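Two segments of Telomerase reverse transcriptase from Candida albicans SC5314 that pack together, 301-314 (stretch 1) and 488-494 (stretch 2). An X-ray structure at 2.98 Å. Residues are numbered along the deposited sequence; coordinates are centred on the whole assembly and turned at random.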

ATOM      1  N   ARG A 301      -9.407 -17.287 -18.648  1.00115.76           N
ATOM      2  CA  ARG A 301     -10.110 -17.265 -17.374  1.00133.44           C
ATOM      3  C   ARG A 301      -9.307 -17.914 -16.252  1.00109.36           C
ATOM      4  O   ARG A 301      -9.677 -17.769 -15.082  1.00102.38           O
ATOM      5  CB  ARG A 301     -11.470 -17.954 -17.529  1.00112.68           C
ATOM      6  CG  ARG A 301     -12.511 -17.560 -16.491  1.00123.34           C
ATOM      7  CD  ARG A 301     -13.926 -17.580 -17.069  1.00116.15           C
ATOM      8  NE  ARG A 301     -14.270 -18.860 -17.684  1.00112.36           N
ATOM      9  CZ  ARG A 301     -14.327 -19.071 -18.995  1.00106.48           C
ATOM     10  NH1 ARG A 301     -14.067 -18.081 -19.839  1.00104.48           N
ATOM     11  NH2 ARG A 301     -14.646 -20.269 -19.463  1.00106.06           N
ATOM     12  N   ALA A 302      -8.219 -18.616 -16.580  1.00102.97           N
ATOM     13  CA  ALA A 302      -7.330 -19.156 -15.559  1.00125.33           C
ATOM     14  C   ALA A 302      -6.556 -18.065 -14.833  1.00104.77           C
ATOM     15  O   ALA A 302      -6.112 -18.282 -13.702  1.00102.03           O
ATOM     16  CB  ALA A 302      -6.353 -20.154 -16.182  1.00104.43           C
ATOM     17  N   SER A 303      -6.386 -16.901 -15.457  1.00109.87           N
ATOM     18  CA  SER A 303      -5.677 -15.782 -14.853  1.00100.45           C
ATOM     19  C   SER A 303      -6.644 -14.980 -13.992  1.00 99.64           C
ATOM     20  O   SER A 303      -7.660 -14.483 -14.489  1.00132.29           O
ATOM     21  CB  SER A 303      -5.057 -14.894 -15.931  1.00100.30           C
ATOM     22  OG  SER A 303      -4.208 -15.645 -16.783  1.00122.74           O
ATOM     23  N   VAL A 304      -6.328 -14.855 -12.708  1.00108.65           N
ATOM     24  CA  VAL A 304      -7.145 -14.101 -11.769  1.00115.32           C
ATOM     25  C   VAL A 304      -6.428 -12.805 -11.411  1.00143.91           C
ATOM     26  O   VAL A 304      -5.222 -12.646 -11.631  1.00118.20           O
ATOM     27  CB  VAL A 304      -7.460 -14.924 -10.508  1.00123.18           C
ATOM     28  CG1 VAL A 304      -8.322 -16.124 -10.866  1.00 99.95           C
ATOM     29  CG2 VAL A 304      -6.171 -15.373  -9.850  1.00102.40           C
ATOM     30  N   HIS A 305      -7.186 -11.865 -10.842  1.00157.25           N
ATOM     31  CA  HIS A 305      -6.679 -10.530 -10.548  1.00170.86           C
ATOM     32  C   HIS A 305      -6.814 -10.178  -9.066  1.00164.25           C
ATOM     33  O   HIS A 305      -6.878  -9.000  -8.705  1.00174.07           O
ATOM     34  CB  HIS A 305      -7.390  -9.493 -11.420  1.00185.12           C
ATOM     35  CG  HIS A 305      -6.705  -8.161 -11.463  1.00217.01           C
ATOM     36  ND1 HIS A 305      -5.372  -8.018 -11.785  1.00209.94           N
ATOM     37  CD2 HIS A 305      -7.171  -6.912 -11.226  1.00210.18           C
ATOM     38  CE1 HIS A 305      -5.047  -6.739 -11.742  1.00206.00           C
ATOM     39  NE2 HIS A 305      -6.120  -6.047 -11.406  1.00220.39           N
ATOM     40  N   SER A 306      -6.839 -11.183  -8.193  1.00131.42           N
ATOM     41  CA  SER A 306      -6.882 -10.947  -6.754  1.00119.07           C
ATOM     42  C   SER A 306      -6.608 -12.254  -6.028  1.00 98.21           C
ATOM     43  O   SER A 306      -6.846 -13.339  -6.566  1.00126.95           O
ATOM     44  CB  SER A 306      -8.233 -10.371  -6.307  1.00131.25           C
ATOM     45  OG  SER A 306      -9.286 -11.291  -6.530  1.00146.56           O
ATOM     46  N   SER A 307      -6.097 -12.135  -4.800  1.00112.90           N
ATOM     47  CA  SER A 307      -5.876 -13.316  -3.974  1.00123.02           C
ATOM     48  C   SER A 307      -7.190 -13.989  -3.594  1.00123.51           C
ATOM     49  O   SER A 307      -7.218 -15.201  -3.352  1.00117.31           O
ATOM     50  CB  SER A 307      -5.088 -12.939  -2.718  1.00103.92           C
ATOM     51  OG  SER A 307      -4.861 -14.073  -1.899  1.00109.93           O
ATOM     52  N   SER A 308      -8.281 -13.222  -3.533  1.00123.03           N
ATOM     53  CA  SER A 308      -9.579 -13.800  -3.201  1.00134.00           C
ATOM     54  C   SER A 308     -10.055 -14.753  -4.289  1.00114.77           C
ATOM     55  O   SER A 308     -10.636 -15.804  -3.993  1.00116.52           O
ATOM     56  CB  SER A 308     -10.605 -12.690  -2.975  1.00128.60           C
ATOM     57  OG  SER A 308     -11.896 -13.226  -2.746  1.00135.34           O
ATOM     58  N   ASP A 309      -9.824 -14.401  -5.557  1.00104.05           N
ATOM     59  CA  ASP A 309     -10.230 -15.270  -6.655  1.00106.48           C
ATOM     60  C   ASP A 309      -9.497 -16.605  -6.623  1.00104.09           C
ATOM     61  O   ASP A 309     -10.061 -17.629  -7.022  1.00112.14           O
ATOM     62  CB  ASP A 309      -9.998 -14.573  -7.995  1.00106.95           C
ATOM     63  CG  ASP A 309     -10.845 -13.329  -8.159  1.00122.90           C
ATOM     64  OD1 ASP A 309     -11.579 -12.978  -7.211  1.00131.89           O
ATOM     65  OD2 ASP A 309     -10.778 -12.703  -9.237  1.00133.28           O
ATOM     66  N   VAL A 310      -8.245 -16.615  -6.158  1.00101.37           N
ATOM     67  CA  VAL A 310      -7.491 -17.865  -6.078  1.00111.74           C
ATOM     68  C   VAL A 310      -8.172 -18.831  -5.118  1.00110.81           C
ATOM     69  O   VAL A 310      -8.348 -20.017  -5.421  1.00109.07           O
ATOM     70  CB  VAL A 310      -6.035 -17.597  -5.657  1.00105.40           C
ATOM     71  CG1 VAL A 310      -5.246 -18.899  -5.640  1.00102.83           C
ATOM     72  CG2 VAL A 310      -5.386 -16.585  -6.583  1.00100.64           C
ATOM     73  N   ALA A 311      -8.563 -18.336  -3.941  1.00105.59           N
ATOM     74  CA  ALA A 311      -9.220 -19.194  -2.962  1.00119.22           C
ATOM     75  C   ALA A 311     -10.550 -19.715  -3.489  1.00112.58           C
ATOM     76  O   ALA A 311     -10.903 -20.879  -3.262  1.00109.01           O
ATOM     77  CB  ALA A 311      -9.419 -18.437  -1.650  1.00123.59           C
ATOM     78  N   GLU A 312     -11.301 -18.870  -4.198  1.00121.02           N
ATOM     79  CA  GLU A 312     -12.580 -19.306  -4.748  1.00103.94           C
ATOM     80  C   GLU A 312     -12.385 -20.336  -5.854  1.00112.27           C
ATOM     81  O   GLU A 312     -13.160 -21.294  -5.959  1.00109.99           O
ATOM     82  CB  GLU A 312     -13.368 -18.102  -5.263  1.00103.05           C
ATOM     83  CG  GLU A 312     -14.871 -18.212  -5.049  1.00134.93           C
ATOM     84  CD  GLU A 312     -15.250 -18.199  -3.579  1.00152.86           C
ATOM     85  OE1 GLU A 312     -14.689 -17.376  -2.826  1.00128.98           O
ATOM     86  OE2 GLU A 312     -16.104 -19.018  -3.176  1.00160.66           O
ATOM     87  N   LYS A 313     -11.357 -20.158  -6.689  1.00107.07           N
ATOM     88  CA  LYS A 313     -11.068 -21.144  -7.728  1.00104.52           C
ATOM     89  C   LYS A 313     -10.737 -22.503  -7.121  1.00110.71           C
ATOM     90  O   LYS A 313     -11.150 -23.543  -7.647  1.00107.11           O
ATOM     91  CB  LYS A 313      -9.918 -20.659  -8.610  1.00103.82           C
ATOM     92  CG  LYS A 313     -10.272 -19.514  -9.548  1.00102.71           C
ATOM     93  CD  LYS A 313     -11.138 -19.982 -10.703  1.00110.22           C
ATOM     94  CE  LYS A 313     -11.421 -18.845 -11.673  1.00140.82           C
ATOM     95  NZ  LYS A 313     -12.286 -19.279 -12.806  1.00132.92           N
ATOM     96  N   ILE A 314      -9.985 -22.513  -6.018  1.00118.04           N
ATOM     97  CA  ILE A 314      -9.673 -23.770  -5.344  1.00107.90           C
ATOM     98  C   ILE A 314     -10.924 -24.356  -4.701  1.00110.26           C
ATOM     99  O   ILE A 314     -11.120 -25.577  -4.691  1.00120.49           O
ATOM    100  CB  ILE A 314      -8.547 -23.556  -4.315  1.00111.80           C
ATOM    101  CG1 ILE A 314      -7.290 -23.021  -5.004  1.00107.20           C
ATOM    102  CG2 ILE A 314      -8.235 -24.851  -3.577  1.00114.63           C
ATOM    103  CD1 ILE A 314      -6.140 -22.763  -4.057  1.00107.34           C
ATOM    104  N   PHE A 488      -8.699 -30.707 -14.172  1.00124.53           N
ATOM    105  CA  PHE A 488      -7.470 -30.085 -13.701  1.00109.51           C
ATOM    106  C   PHE A 488      -7.797 -28.674 -13.234  1.00117.16           C
ATOM    107  O   PHE A 488      -8.913 -28.180 -13.417  1.00134.30           O
ATOM    108  CB  PHE A 488      -6.392 -30.067 -14.791  1.00129.25           C
ATOM    109  CG  PHE A 488      -6.655 -29.077 -15.889  1.00115.79           C
ATOM    110  CD1 PHE A 488      -7.491 -29.400 -16.943  1.00107.24           C
ATOM    111  CD2 PHE A 488      -6.063 -27.825 -15.869  1.00118.50           C
ATOM    112  CE1 PHE A 488      -7.735 -28.491 -17.953  1.00142.46           C
ATOM    113  CE2 PHE A 488      -6.303 -26.912 -16.876  1.00104.30           C
ATOM    114  CZ  PHE A 488      -7.139 -27.246 -17.919  1.00108.95           C
ATOM    115  N   LEU A 489      -6.807 -28.022 -12.628  1.00105.99           N
ATOM    116  CA  LEU A 489      -6.976 -26.651 -12.150  1.00112.71           C
ATOM    117  C   LEU A 489      -5.658 -25.914 -12.328  1.00104.56           C
ATOM    118  O   LEU A 489      -4.672 -26.238 -11.659  1.00108.71           O
ATOM    119  CB  LEU A 489      -7.422 -26.624 -10.692  1.00104.13           C
ATOM    120  CG  LEU A 489      -7.470 -25.233 -10.055  1.00102.42           C
ATOM    121  CD1 LEU A 489      -8.507 -24.358 -10.744  1.00114.43           C
ATOM    122  CD2 LEU A 489      -7.741 -25.322  -8.563  1.00102.90           C
ATOM    123  N   PHE A 490      -5.642 -24.929 -13.222  1.00107.50           N
ATOM    124  CA  PHE A 490      -4.477 -24.086 -13.457  1.00101.81           C
ATOM    125  C   PHE A 490      -4.866 -22.638 -13.197  1.00108.65           C
ATOM    126  O   PHE A 490      -5.880 -22.163 -13.718  1.00123.64           O
ATOM    127  CB  PHE A 490      -3.956 -24.259 -14.885  1.00110.74           C
ATOM    128  CG  PHE A 490      -2.552 -23.765 -15.084  1.00110.03           C
ATOM    129  CD1 PHE A 490      -1.471 -24.583 -14.803  1.00110.04           C
ATOM    130  CD2 PHE A 490      -2.313 -22.486 -15.557  1.00101.04           C
ATOM    131  CE1 PHE A 490      -0.178 -24.136 -14.987  1.00127.73           C
ATOM    132  CE2 PHE A 490      -1.021 -22.033 -15.742  1.00113.20           C
ATOM    133  CZ  PHE A 490       0.048 -22.860 -15.456  1.00129.08           C
ATOM    134  N   VAL A 491      -4.075 -21.946 -12.379  1.00118.78           N
ATOM    135  CA  VAL A 491      -4.372 -20.570 -11.996  1.00 99.95           C
ATOM    136  C   VAL A 491      -3.073 -19.778 -11.902  1.00 97.97           C
ATOM    137  O   VAL A 491      -2.073 -20.262 -11.361  1.00113.78           O
ATOM    138  CB  VAL A 491      -5.160 -20.515 -10.669  1.00 97.89           C
ATOM    139  CG1 VAL A 491      -4.442 -21.295  -9.581  1.00 99.33           C
ATOM    140  CG2 VAL A 491      -5.397 -19.071 -10.240  1.00 96.47           C
ATOM    141  N   ARG A 492      -3.090 -18.558 -12.436  1.00 96.73           N
ATOM    142  CA  ARG A 492      -1.962 -17.634 -12.374  1.00107.77           C
ATOM    143  C   ARG A 492      -2.457 -16.303 -11.828  1.00108.67           C
ATOM    144  O   ARG A 492      -3.279 -15.645 -12.468  1.00 98.35           O
ATOM    145  CB  ARG A 492      -1.347 -17.430 -13.759  1.00 96.57           C
ATOM    146  CG  ARG A 492      -0.357 -16.280 -13.836  1.00123.63           C
ATOM    147  CD  ARG A 492      -0.178 -15.788 -15.265  1.00107.06           C
ATOM    148  NE  ARG A 492      -1.300 -14.968 -15.711  1.00 97.79           N
ATOM    149  CZ  ARG A 492      -1.365 -13.649 -15.563  1.00132.68           C
ATOM    150  NH1 ARG A 492      -0.369 -12.998 -14.975  1.00112.73           N
ATOM    151  NH2 ARG A 492      -2.421 -12.977 -15.999  1.00127.34           N
ATOM    152  N   LEU A 493      -1.957 -15.894 -10.660  1.00103.08           N
ATOM    153  CA  LEU A 493      -2.454 -14.658 -10.051  1.00117.39           C
ATOM    154  C   LEU A 493      -1.780 -13.431 -10.661  1.00125.35           C
ATOM    155  O   LEU A 493      -2.451 -12.547 -11.207  1.00159.54           O
ATOM    156  CB  LEU A 493      -2.246 -14.696  -8.531  1.00 94.80           C
ATOM    157  CG  LEU A 493      -2.575 -13.398  -7.784  1.00 94.01           C
ATOM    158  CD1 LEU A 493      -3.971 -12.886  -8.117  1.00124.28           C
ATOM    159  CD2 LEU A 493      -2.427 -13.601  -6.294  1.00117.14           C
ATOM    160  N   VAL A 494      -0.455 -13.337 -10.538  1.00 94.37           N
ATOM    161  CA  VAL A 494       0.318 -12.321 -11.244  1.00101.95           C
ATOM    162  C   VAL A 494       1.533 -12.970 -11.887  1.00106.49           C
ATOM    163  O   VAL A 494       1.706 -12.928 -13.111  1.00131.18           O
ATOM    164  CB  VAL A 494       0.726 -11.187 -10.291  1.00 94.70           C
ATOM    165  CG1 VAL A 494       1.668 -10.214 -10.993  1.00 93.79           C
ATOM    166  CG2 VAL A 494      -0.509 -10.474  -9.772  1.00 92.95           C
TER

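A short extended segment can dock a loop with its backbone and a helix with its side chains at once, and this pair from telomerase reverse transcriptase illustrates how rotamers complement a backbone bridge. The strand 489-492 lies almost exactly antiparallel to helix 307-314, at 178°, their axes 9.7 Å apart at closest approach. The loop leading into the helix pairs with the strand through a single bridge, S303 with R492. R492 N donates to A302 O (3.3 Å), and V304 N donates to R492 O (3.2 Å), so both backbone polar groups of R492 are engaged. Two CA-H...O contacts reinforce the pairing: V491 CA to A302 O at 3.3 Å and S303 CA to R492 O at 3.4 Å. Here A302, its CB pointing toward the strand, lies 3.2 Å from F490 O.

The bridged residues also meet through their side chains. R492 leaves the backbone sideways, extended at chi1 and chi2 (both t); a turn to p at chi3 accompanies the return of its end toward stretch 1. S303, in the m rotamer, places its hydroxyl near the plane of the guanidinium, at its edge, where an N-H can point at it: R492 NE donates to S303 OG at 3.2 Å. At the far end of the group, R492 NH1 makes a weak bond to V494 O (2.8 Å) within its own stretch.

Beyond the bridge, contact becomes apolar. V304 (chi1 m) brings CG2 to 3.8 Å from V491 CG2 and 3.7 Å from L493 CD1, one methyl touching both neighbours. L493, with chi1 t and chi2 p, carries its end nearer to stretch 1 than its sideways CA-to-CB bond would suggest, and CD1 reaches 3.3 Å from S306 O. It loses more surface to the partner than any other residue here. The carbonyls V304 O and L493 O lie only 2.8 Å apart; both are acceptors, so this proximity is no bond.

S306 N-caps the helix: in the p rotamer, its OG accepts a weak bond from D309 N at 3.3 Å, satisfying an amide near the helix start. One turn on, V310 (chi1 t) points toward the strand, and its CG2 lies 4.2 Å from L493 CB and 4.4 Å from V491 CG2. Farther along, L489 (t, p) sets CD2 4.3 Å from I314 CG1. K313 divides along its length: its CA-to-CB bond points toward the strand, with CB 4.5 Å from L489 CD1, while its chain leads the amine away from this apolar contact.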